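Local coordinates for DltD domain-containing protein (Beauveria bassiana, PDB 7D78) that probably acts as a thioesterase of the alpha/beta-hydrolase fold that cyclises polyketide chains into medium-ring lactones, at residues 51-56 and 121-126; 109-114 and 147-152; 187-192 and 234-239. One frame throughout, in Å; residues are numbered along the deposited sequence.

Interaction 1 (51-56 and 121-126)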
ATOM      1  N   GLY A  51     -20.057 -11.383  25.512  1.00 22.83           N
ATOM      2  CA  GLY A  51     -20.888 -10.705  24.542  1.00 22.31           C
ATOM      3  C   GLY A  51     -20.114 -10.217  23.331  1.00 21.92           C
ATOM      4  O   GLY A  51     -18.888 -10.366  23.243  1.00 21.72           O
ATOM      5  N   PRO A  52     -20.824  -9.613  22.375  1.00 21.87           N
ATOM      6  CA  PRO A  52     -20.170  -9.113  21.160  1.00 21.35           C
ATOM      7  C   PRO A  52     -19.182  -8.001  21.478  1.00 21.25           C
ATOM      8  O   PRO A  52     -19.163  -7.422  22.568  1.00 21.75           O
ATOM      9  CB  PRO A  52     -21.332  -8.588  20.312  1.00 20.73           C
ATOM     10  CG  PRO A  52     -22.415  -8.261  21.326  1.00 27.79           C
ATOM     11  CD  PRO A  52     -22.261  -9.276  22.419  1.00 22.58           C
ATOM     12  N   ALA A  53     -18.332  -7.705  20.495  1.00 22.18           N
ATOM     13  CA  ALA A  53     -17.333  -6.655  20.654  1.00 20.23           C
ATOM     14  C   ALA A  53     -17.315  -5.757  19.427  1.00 19.48           C
ATOM     15  O   ALA A  53     -17.383  -6.240  18.294  1.00 22.35           O
ATOM     16  CB  ALA A  53     -15.935  -7.249  20.893  1.00 18.08           C
ATOM     17  N   ILE A  54     -17.209  -4.450  19.658  1.00 20.98           N
ATOM     18  CA  ILE A  54     -17.088  -3.456  18.598  1.00 21.04           C
ATOM     19  C   ILE A  54     -15.725  -2.799  18.746  1.00 20.33           C
ATOM     20  O   ILE A  54     -15.425  -2.232  19.801  1.00 18.19           O
ATOM     21  CB  ILE A  54     -18.204  -2.401  18.667  1.00 21.60           C
ATOM     22  CG1 ILE A  54     -19.590  -3.055  18.596  1.00 18.98           C
ATOM     23  CG2 ILE A  54     -18.005  -1.355  17.585  1.00 22.11           C
ATOM     24  CD1 ILE A  54     -20.712  -2.093  18.973  1.00 23.60           C
ATOM     25  N   ILE A  55     -14.901  -2.878  17.702  1.00 19.97           N
ATOM     26  CA  ILE A  55     -13.584  -2.242  17.686  1.00 20.07           C
ATOM     27  C   ILE A  55     -13.700  -0.955  16.883  1.00 20.63           C
ATOM     28  O   ILE A  55     -14.041  -0.994  15.695  1.00 21.00           O
ATOM     29  CB  ILE A  55     -12.513  -3.169  17.087  1.00 16.43           C
ATOM     30  CG1 ILE A  55     -12.282  -4.388  17.982  1.00 15.83           C
ATOM     31  CG2 ILE A  55     -11.188  -2.399  16.874  1.00 16.66           C
ATOM     32  CD1 ILE A  55     -11.701  -5.604  17.218  1.00 17.48           C
ATOM     33  N   MET A  56     -13.425   0.184  17.523  1.00 19.59           N
ATOM     34  CA  MET A  56     -13.640   1.506  16.939  1.00 22.01           C
ATOM     35  C   MET A  56     -12.300   2.129  16.553  1.00 20.28           C
ATOM     36  O   MET A  56     -11.435   2.319  17.413  1.00 17.73           O
ATOM     37  CB  MET A  56     -14.376   2.425  17.921  1.00 18.91           C
ATOM     38  CG  MET A  56     -15.760   1.922  18.342  1.00 20.17           C
ATOM     39  SD  MET A  56     -16.497   2.950  19.637  1.00 23.39           S
ATOM     40  CE  MET A  56     -16.864   4.447  18.726  1.00 22.13           C
ATOM     41  N   PRO A 121     -11.685 -12.490  27.942  1.00 23.52           N
ATOM     42  CA  PRO A 121     -12.687 -13.384  28.566  1.00 27.41           C
ATOM     43  C   PRO A 121     -14.131 -12.988  28.311  1.00 23.32           C
ATOM     44  O   PRO A 121     -14.997 -13.871  28.207  1.00 23.85           O
ATOM     45  CB  PRO A 121     -12.353 -13.301  30.069  1.00 24.29           C
ATOM     46  CG  PRO A 121     -10.971 -12.739  30.145  1.00 32.33           C
ATOM     47  CD  PRO A 121     -10.787 -11.870  28.939  1.00 27.31           C
ATOM     48  N   SER A 122     -14.423 -11.695  28.207  1.00 21.00           N
ATOM     49  CA  SER A 122     -15.788 -11.219  28.018  1.00 25.04           C
ATOM     50  C   SER A 122     -16.209 -11.132  26.553  1.00 24.50           C
ATOM     51  O   SER A 122     -17.341 -10.729  26.273  1.00 21.31           O
ATOM     52  CB  SER A 122     -15.952  -9.840  28.671  1.00 30.12           C
ATOM     53  OG  SER A 122     -15.193  -8.873  27.959  1.00 25.28           O
ATOM     54  N   VAL A 123     -15.341 -11.495  25.615  1.00 21.89           N
ATOM     55  CA  VAL A 123     -15.581 -11.246  24.197  1.00 21.88           C
ATOM     56  C   VAL A 123     -16.004 -12.542  23.524  1.00 18.64           C
ATOM     57  O   VAL A 123     -15.362 -13.584  23.698  1.00 21.38           O
ATOM     58  CB  VAL A 123     -14.331 -10.657  23.523  1.00 22.38           C
ATOM     59  CG1 VAL A 123     -14.546 -10.532  22.026  1.00 18.49           C
ATOM     60  CG2 VAL A 123     -13.999  -9.296  24.151  1.00 21.39           C
ATOM     61  N   ASP A 124     -17.094 -12.474  22.765  1.00 21.00           N
ATOM     62  CA  ASP A 124     -17.538 -13.568  21.909  1.00 18.49           C
ATOM     63  C   ASP A 124     -16.806 -13.436  20.576  1.00 17.51           C
ATOM     64  O   ASP A 124     -17.129 -12.562  19.768  1.00 19.01           O
ATOM     65  CB  ASP A 124     -19.053 -13.489  21.728  1.00 21.66           C
ATOM     66  CG  ASP A 124     -19.617 -14.646  20.942  1.00 25.17           C
ATOM     67  OD1 ASP A 124     -18.857 -15.317  20.211  1.00 22.88           O
ATOM     68  OD2 ASP A 124     -20.839 -14.883  21.077  1.00 19.80           O
ATOM     69  N   SER A 125     -15.821 -14.304  20.347  1.00 18.15           N
ATOM     70  CA  SER A 125     -15.004 -14.223  19.139  1.00 20.44           C
ATOM     71  C   SER A 125     -15.813 -14.427  17.861  1.00 22.20           C
ATOM     72  O   SER A 125     -15.294 -14.166  16.768  1.00 19.96           O
ATOM     73  CB  SER A 125     -13.882 -15.265  19.214  1.00 19.68           C
ATOM     74  OG  SER A 125     -14.423 -16.565  19.088  1.00 27.08           O
ATOM     75  N   SER A 126     -17.059 -14.882  17.964  1.00 21.62           N
ATOM     76  CA  SER A 126     -17.912 -15.057  16.794  1.00 21.13           C
ATOM     77  C   SER A 126     -18.773 -13.839  16.502  1.00 23.09           C
ATOM     78  O   SER A 126     -19.572 -13.876  15.562  1.00 21.53           O
ATOM     79  CB  SER A 126     -18.821 -16.290  16.968  1.00 24.62           C
ATOM     80  OG  SER A 126     -19.817 -16.068  17.960  1.00 19.23           O
TER
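Gly-51 and Asp-124 bury the most surface here, followed by Val-123 and Ala-53. They meet in a single parallel beta bridge at the start of strand 51-57, an inner strand of the alpha/beta-hydrolase sheet. The short strand 123-124 pairs with its first residue just before the chain turns a corner at Ser-125 and Ser-126. Gly-51 pairs with Val-123 and uses both of its backbone polar atoms. Its N donates to Ser-122 O at 2.9 Å, and its O accepts from Asp-124 N at 2.8 Å. Both bonds are fairly straight at hydrogen, 160° and 162°. The CA of Val-123 adds a CA-H...O contact to the same Gly-51 oxygen.

Side chains add one small apolar touch. Val-123 turns CG1 anti to its own N, chi1 174°, and this methyl meets Ala-53 CB at 3.7 Å. Separately, the Asp-124 CB methylene rests against the carbonyl oxygen of Gly-51, 3.5 Å from that O. The Asp-124 carboxylate does not bond across the contact. After the bridge, strand 51-57 takes 127-133 as its parallel neighbour, through backbone bonds from Ala-53 to Lys-127 and Thr-129. Asn-81, at the start of strand 81-86, bonds Ser-122 OG and Pro-52 O.

The corner is held by an Asx turn. Ser-126 N donates to Asp-124 OD1 at 2.9 Å, and Ser-126 OG donates to the same oxygen at 2.6 Å, both from one face of the carboxylate plane.

Interaction 2 (109-114 and 147-152)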
ATOM      1  N   ASP A 109      -2.854  -3.814  11.066  1.00 14.41           N
ATOM      2  CA  ASP A 109      -2.847  -3.775  12.529  1.00 15.12           C
ATOM      3  C   ASP A 109      -4.184  -4.228  13.097  1.00 15.51           C
ATOM      4  O   ASP A 109      -4.230  -4.886  14.148  1.00 17.29           O
ATOM      5  CB  ASP A 109      -2.525  -2.363  13.034  1.00 16.54           C
ATOM      6  CG  ASP A 109      -1.063  -1.978  12.858  1.00 18.45           C
ATOM      7  OD1 ASP A 109      -0.236  -2.857  12.539  1.00 18.11           O
ATOM      8  OD2 ASP A 109      -0.744  -0.772  13.038  1.00 16.67           O
ATOM      9  N   LEU A 110      -5.286  -3.894  12.404  1.00 16.99           N
ATOM     10  CA  LEU A 110      -6.621  -4.264  12.867  1.00 18.22           C
ATOM     11  C   LEU A 110      -6.816  -5.776  12.909  1.00 17.94           C
ATOM     12  O   LEU A 110      -7.543  -6.274  13.774  1.00 19.62           O
ATOM     13  CB  LEU A 110      -7.691  -3.615  11.978  1.00 18.45           C
ATOM     14  CG  LEU A 110      -8.222  -2.272  12.496  1.00 19.48           C
ATOM     15  CD1 LEU A 110      -9.000  -1.549  11.428  1.00 17.29           C
ATOM     16  CD2 LEU A 110      -9.090  -2.474  13.750  1.00 17.29           C
ATOM     17  N   ALA A 111      -6.201  -6.527  11.982  1.00 16.25           N
ATOM     18  CA  ALA A 111      -6.219  -7.985  12.105  1.00 19.91           C
ATOM     19  C   ALA A 111      -5.619  -8.427  13.433  1.00 20.85           C
ATOM     20  O   ALA A 111      -6.155  -9.318  14.101  1.00 19.21           O
ATOM     21  CB  ALA A 111      -5.463  -8.641  10.946  1.00 17.31           C
ATOM     22  N   ASP A 112      -4.507  -7.806  13.835  1.00 18.37           N
ATOM     23  CA  ASP A 112      -3.852  -8.188  15.080  1.00 18.07           C
ATOM     24  C   ASP A 112      -4.644  -7.711  16.291  1.00 20.17           C
ATOM     25  O   ASP A 112      -4.717  -8.414  17.303  1.00 19.55           O
ATOM     26  CB  ASP A 112      -2.424  -7.645  15.098  1.00 17.47           C
ATOM     27  CG  ASP A 112      -1.579  -8.227  13.979  1.00 19.12           C
ATOM     28  OD1 ASP A 112      -1.969  -9.299  13.456  1.00 17.98           O
ATOM     29  OD2 ASP A 112      -0.532  -7.631  13.624  1.00 17.53           O
ATOM     30  N   ILE A 113      -5.267  -6.535  16.197  1.00 15.46           N
ATOM     31  CA  ILE A 113      -6.181  -6.091  17.249  1.00 15.86           C
ATOM     32  C   ILE A 113      -7.346  -7.071  17.392  1.00 18.89           C
ATOM     33  O   ILE A 113      -7.703  -7.481  18.504  1.00 17.27           O
ATOM     34  CB  ILE A 113      -6.667  -4.665  16.957  1.00 14.97           C
ATOM     35  CG1 ILE A 113      -5.488  -3.696  17.044  1.00 17.19           C
ATOM     36  CG2 ILE A 113      -7.808  -4.264  17.923  1.00 14.86           C
ATOM     37  CD1 ILE A 113      -5.728  -2.382  16.327  1.00 19.69           C
ATOM     38  N   VAL A 114      -7.940  -7.483  16.266  1.00 16.96           N
ATOM     39  CA  VAL A 114      -9.035  -8.457  16.331  1.00 19.61           C
ATOM     40  C   VAL A 114      -8.572  -9.730  17.033  1.00 18.49           C
ATOM     41  O   VAL A 114      -9.296 -10.301  17.856  1.00 19.67           O
ATOM     42  CB  VAL A 114      -9.587  -8.750  14.921  1.00 16.85           C
ATOM     43  CG1 VAL A 114     -10.538  -9.944  14.950  1.00 16.65           C
ATOM     44  CG2 VAL A 114     -10.327  -7.530  14.381  1.00 14.92           C
ATOM     45  N   ASP A 147     -10.676 -10.188   6.317  1.00 19.32           N
ATOM     46  CA  ASP A 147     -10.770 -10.855   7.617  1.00 20.17           C
ATOM     47  C   ASP A 147     -12.206 -11.309   7.847  1.00 20.54           C
ATOM     48  O   ASP A 147     -13.064 -10.499   8.206  1.00 18.59           O
ATOM     49  CB  ASP A 147     -10.304  -9.907   8.725  1.00 20.32           C
ATOM     50  CG  ASP A 147     -10.148 -10.595  10.068  1.00 20.62           C
ATOM     51  OD1 ASP A 147     -10.474 -11.804  10.189  1.00 17.76           O
ATOM     52  OD2 ASP A 147      -9.700  -9.907  11.008  1.00 20.49           O
ATOM     53  N   ARG A 148     -12.475 -12.606   7.653  1.00 19.90           N
ATOM     54  CA  ARG A 148     -13.850 -13.071   7.810  1.00 21.62           C
ATOM     55  C   ARG A 148     -14.308 -13.076   9.261  1.00 20.93           C
ATOM     56  O   ARG A 148     -15.503 -13.281   9.518  1.00 20.47           O
ATOM     57  CB  ARG A 148     -14.009 -14.472   7.217  1.00 23.36           C
ATOM     58  CG  ARG A 148     -13.350 -15.565   8.020  1.00 23.29           C
ATOM     59  CD  ARG A 148     -13.358 -16.888   7.254  1.00 27.36           C
ATOM     60  NE  ARG A 148     -13.075 -18.021   8.130  1.00 24.69           N
ATOM     61  CZ  ARG A 148     -13.313 -19.289   7.802  1.00 31.32           C
ATOM     62  NH1 ARG A 148     -13.832 -19.580   6.613  1.00 23.73           N
ATOM     63  NH2 ARG A 148     -13.037 -20.259   8.663  1.00 30.77           N
ATOM     64  N   ARG A 149     -13.402 -12.860  10.217  1.00 18.57           N
ATOM     65  CA  ARG A 149     -13.837 -12.725  11.602  1.00 19.46           C
ATOM     66  C   ARG A 149     -14.659 -11.465  11.809  1.00 20.44           C
ATOM     67  O   ARG A 149     -15.418 -11.376  12.785  1.00 21.18           O
ATOM     68  CB  ARG A 149     -12.632 -12.721  12.546  1.00 15.16           C
ATOM     69  CG  ARG A 149     -11.771 -13.959  12.430  1.00 20.92           C
ATOM     70  CD  ARG A 149     -10.477 -13.793  13.220  1.00 20.77           C
ATOM     71  NE  ARG A 149      -9.680 -12.687  12.684  1.00 17.61           N
ATOM     72  CZ  ARG A 149      -8.578 -12.211  13.259  1.00 19.54           C
ATOM     73  NH1 ARG A 149      -8.137 -12.751  14.390  1.00 17.94           N
ATOM     74  NH2 ARG A 149      -7.928 -11.181  12.710  1.00 16.89           N
ATOM     75  N   VAL A 150     -14.513 -10.488  10.921  1.00 18.84           N
ATOM     76  CA  VAL A 150     -15.275  -9.249  10.999  1.00 19.19           C
ATOM     77  C   VAL A 150     -16.673  -9.532  10.453  1.00 21.99           C
ATOM     78  O   VAL A 150     -16.843  -9.796   9.259  1.00 19.75           O
ATOM     79  CB  VAL A 150     -14.577  -8.125  10.227  1.00 19.95           C
ATOM     80  CG1 VAL A 150     -15.420  -6.860  10.211  1.00 18.21           C
ATOM     81  CG2 VAL A 150     -13.206  -7.867  10.854  1.00 18.57           C
ATOM     82  N   LYS A 151     -17.672  -9.494  11.330  1.00 20.31           N
ATOM     83  CA  LYS A 151     -19.033  -9.895  10.984  1.00 21.79           C
ATOM     84  C   LYS A 151     -19.925  -8.728  10.585  1.00 24.60           C
ATOM     85  O   LYS A 151     -21.039  -8.955  10.092  1.00 22.11           O
ATOM     86  CB  LYS A 151     -19.665 -10.642  12.163  1.00 23.48           C
ATOM     87  CG  LYS A 151     -18.851 -11.842  12.629  1.00 19.42           C
ATOM     88  CD  LYS A 151     -18.691 -12.874  11.506  1.00 24.74           C
ATOM     89  CE  LYS A 151     -17.841 -14.071  11.953  1.00 24.91           C
ATOM     90  NZ  LYS A 151     -18.480 -14.847  13.064  1.00 29.31           N
ATOM     91  N   ALA A 152     -19.480  -7.496  10.802  1.00 22.02           N
ATOM     92  CA  ALA A 152     -20.210  -6.318  10.360  1.00 20.99           C
ATOM     93  C   ALA A 152     -19.236  -5.155  10.307  1.00 20.00           C
ATOM     94  O   ALA A 152     -18.220  -5.136  11.008  1.00 20.21           O
ATOM     95  CB  ALA A 152     -21.384  -5.972  11.282  1.00 18.47           C
TER
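The guanidinium of Arg-149 carries Val-114 on one face. Val-114 CG1 sits over the centre of the group, 3.4 Å from CZ. At the edge, in plane, lie Ala-111 CB and the carboxylate carbon of Asp-147. Ala-111 O is also at the edge, but tilted 19° from the plane. It accepts from Arg-149 NH2 at 2.9 Å, with a moderately bent N-H...O angle of 149°.

Asp-147 is gripped side-on by two nitrogens of the same arginine. Arg-149 NE meets the syn lone pair of Asp-147 OD1 at 2.8 Å in a nearly straight, in-plane salt bridge. Arg-149 NH2 reaches Asp-147 OD2, also at 2.8 Å, from out of the carboxylate plane. Arg-149 NH2 thus serves two acceptors, one on each segment. The bend at chi3, -62°, turns the guanidinium so that its edge meets Asp-147 while Val-114 covers one face.

The contact ties helix 103-118 to the turn that leads into strand 150-156 of the alpha/beta-hydrolase sheet. That turn is a type I beta turn from Asp-147 to Val-150. Inside it, Arg-149 N donates to Asp-147 OD1 at 3.1 Å and makes an Asx turn. Asp-147 OD1 therefore takes both a backbone and a side-chain donor.

Arg-149 NH1, the other terminal nitrogen, is hydrogen-bonded to Thr-115 OG1, which also bonds Ala-111 O. The second subunit packs nearby: its Gln-180 touches Arg-149, and its Arg-179 forms a salt bridge with Asp-112 OD1. Asp-147 OD2 lies 4.0 Å from Val-114 CG1, a nonpolar neighbour.

Interaction 3 (187-192 and 234-239)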
ATOM      1  N   GLU A 187      15.528  14.305  10.566  1.00 23.81           N
ATOM      2  CA  GLU A 187      14.287  13.635  10.918  1.00 23.52           C
ATOM      3  C   GLU A 187      13.212  13.941   9.876  1.00 25.56           C
ATOM      4  O   GLU A 187      13.304  14.939   9.150  1.00 20.36           O
ATOM      5  CB  GLU A 187      13.822  14.074  12.309  1.00 29.10           C
ATOM      6  CG  GLU A 187      14.640  13.480  13.487  1.00 28.07           C
ATOM      7  CD  GLU A 187      14.427  11.971  13.700  1.00 42.98           C
ATOM      8  OE1 GLU A 187      13.277  11.552  13.978  1.00 45.26           O
ATOM      9  OE2 GLU A 187      15.419  11.203  13.603  1.00 45.98           O
ATOM     10  N   PRO A 188      12.194  13.086   9.773  1.00 20.00           N
ATOM     11  CA  PRO A 188      11.101  13.334   8.818  1.00 23.74           C
ATOM     12  C   PRO A 188      10.456  14.698   9.010  1.00 23.33           C
ATOM     13  O   PRO A 188      10.234  15.153  10.134  1.00 21.19           O
ATOM     14  CB  PRO A 188      10.103  12.207   9.126  1.00 23.01           C
ATOM     15  CG  PRO A 188      10.937  11.113   9.702  1.00 21.15           C
ATOM     16  CD  PRO A 188      12.044  11.790  10.460  1.00 22.37           C
ATOM     17  N   PHE A 189      10.138  15.348   7.899  1.00 20.37           N
ATOM     18  CA  PHE A 189       9.460  16.632   7.971  1.00 20.31           C
ATOM     19  C   PHE A 189       8.053  16.446   8.540  1.00 21.87           C
ATOM     20  O   PHE A 189       7.323  15.530   8.140  1.00 19.35           O
ATOM     21  CB  PHE A 189       9.414  17.275   6.584  1.00 25.15           C
ATOM     22  CG  PHE A 189       8.770  18.637   6.562  1.00 26.83           C
ATOM     23  CD1 PHE A 189       9.424  19.738   7.083  1.00 31.80           C
ATOM     24  CD2 PHE A 189       7.508  18.812   6.012  1.00 22.97           C
ATOM     25  CE1 PHE A 189       8.834  20.992   7.054  1.00 28.99           C
ATOM     26  CE2 PHE A 189       6.908  20.066   5.988  1.00 27.43           C
ATOM     27  CZ  PHE A 189       7.577  21.155   6.510  1.00 26.69           C
ATOM     28  N   MET A 190       7.684  17.304   9.494  1.00 22.74           N
ATOM     29  CA  MET A 190       6.372  17.298  10.124  1.00 25.88           C
ATOM     30  C   MET A 190       5.611  18.575   9.784  1.00 27.20           C
ATOM     31  O   MET A 190       6.202  19.636   9.572  1.00 23.40           O
ATOM     32  CB  MET A 190       6.481  17.172  11.648  1.00 23.79           C
ATOM     33  CG  MET A 190       7.377  16.060  12.124  1.00 29.46           C
ATOM     34  SD  MET A 190       6.654  14.459  11.752  1.00 28.97           S
ATOM     35  CE  MET A 190       5.341  14.353  12.964  1.00 25.96           C
ATOM     36  N   LEU A 191       4.283  18.471   9.759  1.00 21.79           N
ATOM     37  CA  LEU A 191       3.446  19.640   9.527  1.00 26.06           C
ATOM     38  C   LEU A 191       2.083  19.390  10.148  1.00 24.30           C
ATOM     39  O   LEU A 191       1.674  18.229  10.279  1.00 19.86           O
ATOM     40  CB  LEU A 191       3.307  19.935   8.026  1.00 21.59           C
ATOM     41  CG  LEU A 191       2.428  18.992   7.175  1.00 20.21           C
ATOM     42  CD1 LEU A 191       2.187  19.616   5.821  1.00 22.73           C
ATOM     43  CD2 LEU A 191       3.061  17.613   6.992  1.00 20.22           C
ATOM     44  N   PRO A 192       1.356  20.438  10.531  1.00 22.18           N
ATOM     45  CA  PRO A 192      -0.045  20.263  10.912  1.00 26.76           C
ATOM     46  C   PRO A 192      -0.838  19.739   9.731  1.00 24.33           C
ATOM     47  O   PRO A 192      -0.622  20.188   8.596  1.00 23.28           O
ATOM     48  CB  PRO A 192      -0.503  21.685  11.296  1.00 26.72           C
ATOM     49  CG  PRO A 192       0.736  22.505  11.386  1.00 37.51           C
ATOM     50  CD  PRO A 192       1.734  21.862  10.474  1.00 25.88           C
ATOM     51  N   ILE A 234       1.541  15.754  11.541  1.00 19.34           N
ATOM     52  CA  ILE A 234       1.754  14.474  10.874  1.00 18.95           C
ATOM     53  C   ILE A 234       3.093  14.510  10.154  1.00 22.08           C
ATOM     54  O   ILE A 234       3.612  15.573   9.804  1.00 20.26           O
ATOM     55  CB  ILE A 234       0.631  14.127   9.865  1.00 18.81           C
ATOM     56  CG1 ILE A 234       0.514  15.235   8.794  1.00 18.27           C
ATOM     57  CG2 ILE A 234      -0.688  13.888  10.592  1.00 18.93           C
ATOM     58  CD1 ILE A 234      -0.346  14.857   7.588  1.00 19.48           C
ATOM     59  N   ALA A 235       3.646  13.323   9.920  1.00 19.67           N
ATOM     60  CA  ALA A 235       4.775  13.204   9.007  1.00 20.50           C
ATOM     61  C   ALA A 235       4.310  13.472   7.581  1.00 19.70           C
ATOM     62  O   ALA A 235       3.297  12.919   7.138  1.00 18.30           O
ATOM     63  CB  ALA A 235       5.395  11.810   9.099  1.00 19.03           C
ATOM     64  N   LEU A 236       5.051  14.316   6.856  1.00 18.60           N
ATOM     65  CA  LEU A 236       4.744  14.542   5.444  1.00 19.17           C
ATOM     66  C   LEU A 236       4.655  13.232   4.658  1.00 19.56           C
ATOM     67  O   LEU A 236       3.845  13.118   3.726  1.00 17.88           O
ATOM     68  CB  LEU A 236       5.800  15.464   4.816  1.00 17.02           C
ATOM     69  CG  LEU A 236       5.520  15.945   3.384  1.00 19.00           C
ATOM     70  CD1 LEU A 236       4.577  17.184   3.373  1.00 17.69           C
ATOM     71  CD2 LEU A 236       6.830  16.259   2.674  1.00 19.01           C
ATOM     72  N   GLN A 237       5.460  12.226   5.026  1.00 16.72           N
ATOM     73  CA  GLN A 237       5.451  10.968   4.278  1.00 17.46           C
ATOM     74  C   GLN A 237       4.099  10.270   4.318  1.00 18.48           C
ATOM     75  O   GLN A 237       3.870   9.354   3.518  1.00 18.30           O
ATOM     76  CB  GLN A 237       6.536  10.025   4.803  1.00 17.41           C
ATOM     77  CG  GLN A 237       7.956  10.450   4.412  1.00 16.82           C
ATOM     78  CD  GLN A 237       8.133  10.612   2.897  1.00 21.70           C
ATOM     79  OE1 GLN A 237       7.589   9.836   2.111  1.00 20.80           O
ATOM     80  NE2 GLN A 237       8.905  11.626   2.492  1.00 17.73           N
ATOM     81  N   THR A 238       3.214  10.664   5.241  1.00 16.41           N
ATOM     82  CA  THR A 238       1.809  10.262   5.213  1.00 16.77           C
ATOM     83  C   THR A 238       1.264  10.404   3.803  1.00 19.42           C
ATOM     84  O   THR A 238       0.570   9.514   3.302  1.00 15.64           O
ATOM     85  CB  THR A 238       0.975  11.122   6.171  1.00 15.08           C
ATOM     86  OG1 THR A 238       1.437  10.938   7.512  1.00 16.77           O
ATOM     87  CG2 THR A 238      -0.530  10.775   6.071  1.00 16.23           C
ATOM     88  N   TYR A 239       1.602  11.519   3.147  1.00 15.39           N
ATOM     89  CA  TYR A 239       1.055  11.785   1.825  1.00 16.75           C
ATOM     90  C   TYR A 239       1.558  10.784   0.791  1.00 18.37           C
ATOM     91  O   TYR A 239       0.878  10.539  -0.210  1.00 16.70           O
ATOM     92  CB  TYR A 239       1.396  13.214   1.416  1.00 17.02           C
ATOM     93  CG  TYR A 239       0.798  14.255   2.341  1.00 17.51           C
ATOM     94  CD1 TYR A 239      -0.431  14.041   2.971  1.00 17.91           C
ATOM     95  CD2 TYR A 239       1.460  15.454   2.581  1.00 18.93           C
ATOM     96  CE1 TYR A 239      -0.981  15.013   3.825  1.00 22.09           C
ATOM     97  CE2 TYR A 239       0.927  16.419   3.418  1.00 19.67           C
ATOM     98  CZ  TYR A 239      -0.289  16.205   4.029  1.00 19.86           C
ATOM     99  OH  TYR A 239      -0.795  17.190   4.856  1.00 20.38           O
TER
HETATM  100  O   HOH W   1       8.007  13.148   6.523  1.00 20.88           O
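Three backbone hydrogen bonds join Phe-189 and Leu-191 to Ile-234 and Leu-236. Leu-236 N donates to Phe-189 O at 2.9 Å and is almost straight, 174°. Leu-191 and Ile-234 form an antiparallel hydrogen-bonded pair: Ile-234 N reaches Leu-191 O at 2.8 Å, and Leu-191 N reaches Ile-234 O at 3.0 Å. Met-190 and Ala-235 are the adjoining non-hydrogen-bonded pair. Together they make a two-stranded antiparallel sheet, 190-191 with 234-235, separate from the main hydrolase sheet. A water gives a further link, donating to Phe-189 O and accepting from Gln-237 N.

Beyond the second strand the chain bends through a type I turn from Ala-235 to Thr-238 into helix 238-244. Ala-235 O accepts from both Thr-238 N and Thr-238 OG1.

Side chains pack on both faces of the sheet. On the Met-190 face, the thioether folds back over the neighbouring strand, with SD 3.6 Å from Ala-235 CA. Bends at chi2 and chi3 lay it there. On the Leu-191 face, CD2 of that residue meets Ile-234 CG1 and Leu-236 CD1, each at 3.9 Å. Its CD1 comes to the edge of the Tyr-239 ring, 4.0 Å from the hydroxyl oxygen OH. Phe-189 offers its own ring edge, CD2, to Leu-236 CB at 3.9 Å.

Around this, Leu-236 and Gln-237 rest on helix 168-183, where Asp-178 bonds Phe-189 N and Gln-237 NE2. With backbone bonds across the contact and apolar side chains, the register rests on the main chain; the side chains add packing between the strands and onto helix 238-244.

How the interactions relate
Interactions 1 and 2 belong together. Their centres are 11 Å apart, their segments alternate along the chain, and both reach the main sheet. Ile-55 of strand 51-57 packs under helix 103-118, with its CD1 3.7 Å from Val-114 CG2. Lys-151 NZ probably bonds Ser-126 O at 2.9 Å, joining the corner at Ser-126 to the start of strand 150-156. Interaction 3 stands apart, across the chain's centre from interaction 1. The nearest atoms of interactions 1 and 3 are about 17 Å apart. Those of interactions 2 and 3 are about 13 Å apart. The side chain of Tyr-239 is about 12 Å from the sodium ion, which is bound at Glu-166 and Lys-170. A probable Ser-134, His-296, Asp-267 triad includes none of the residues of these contacts.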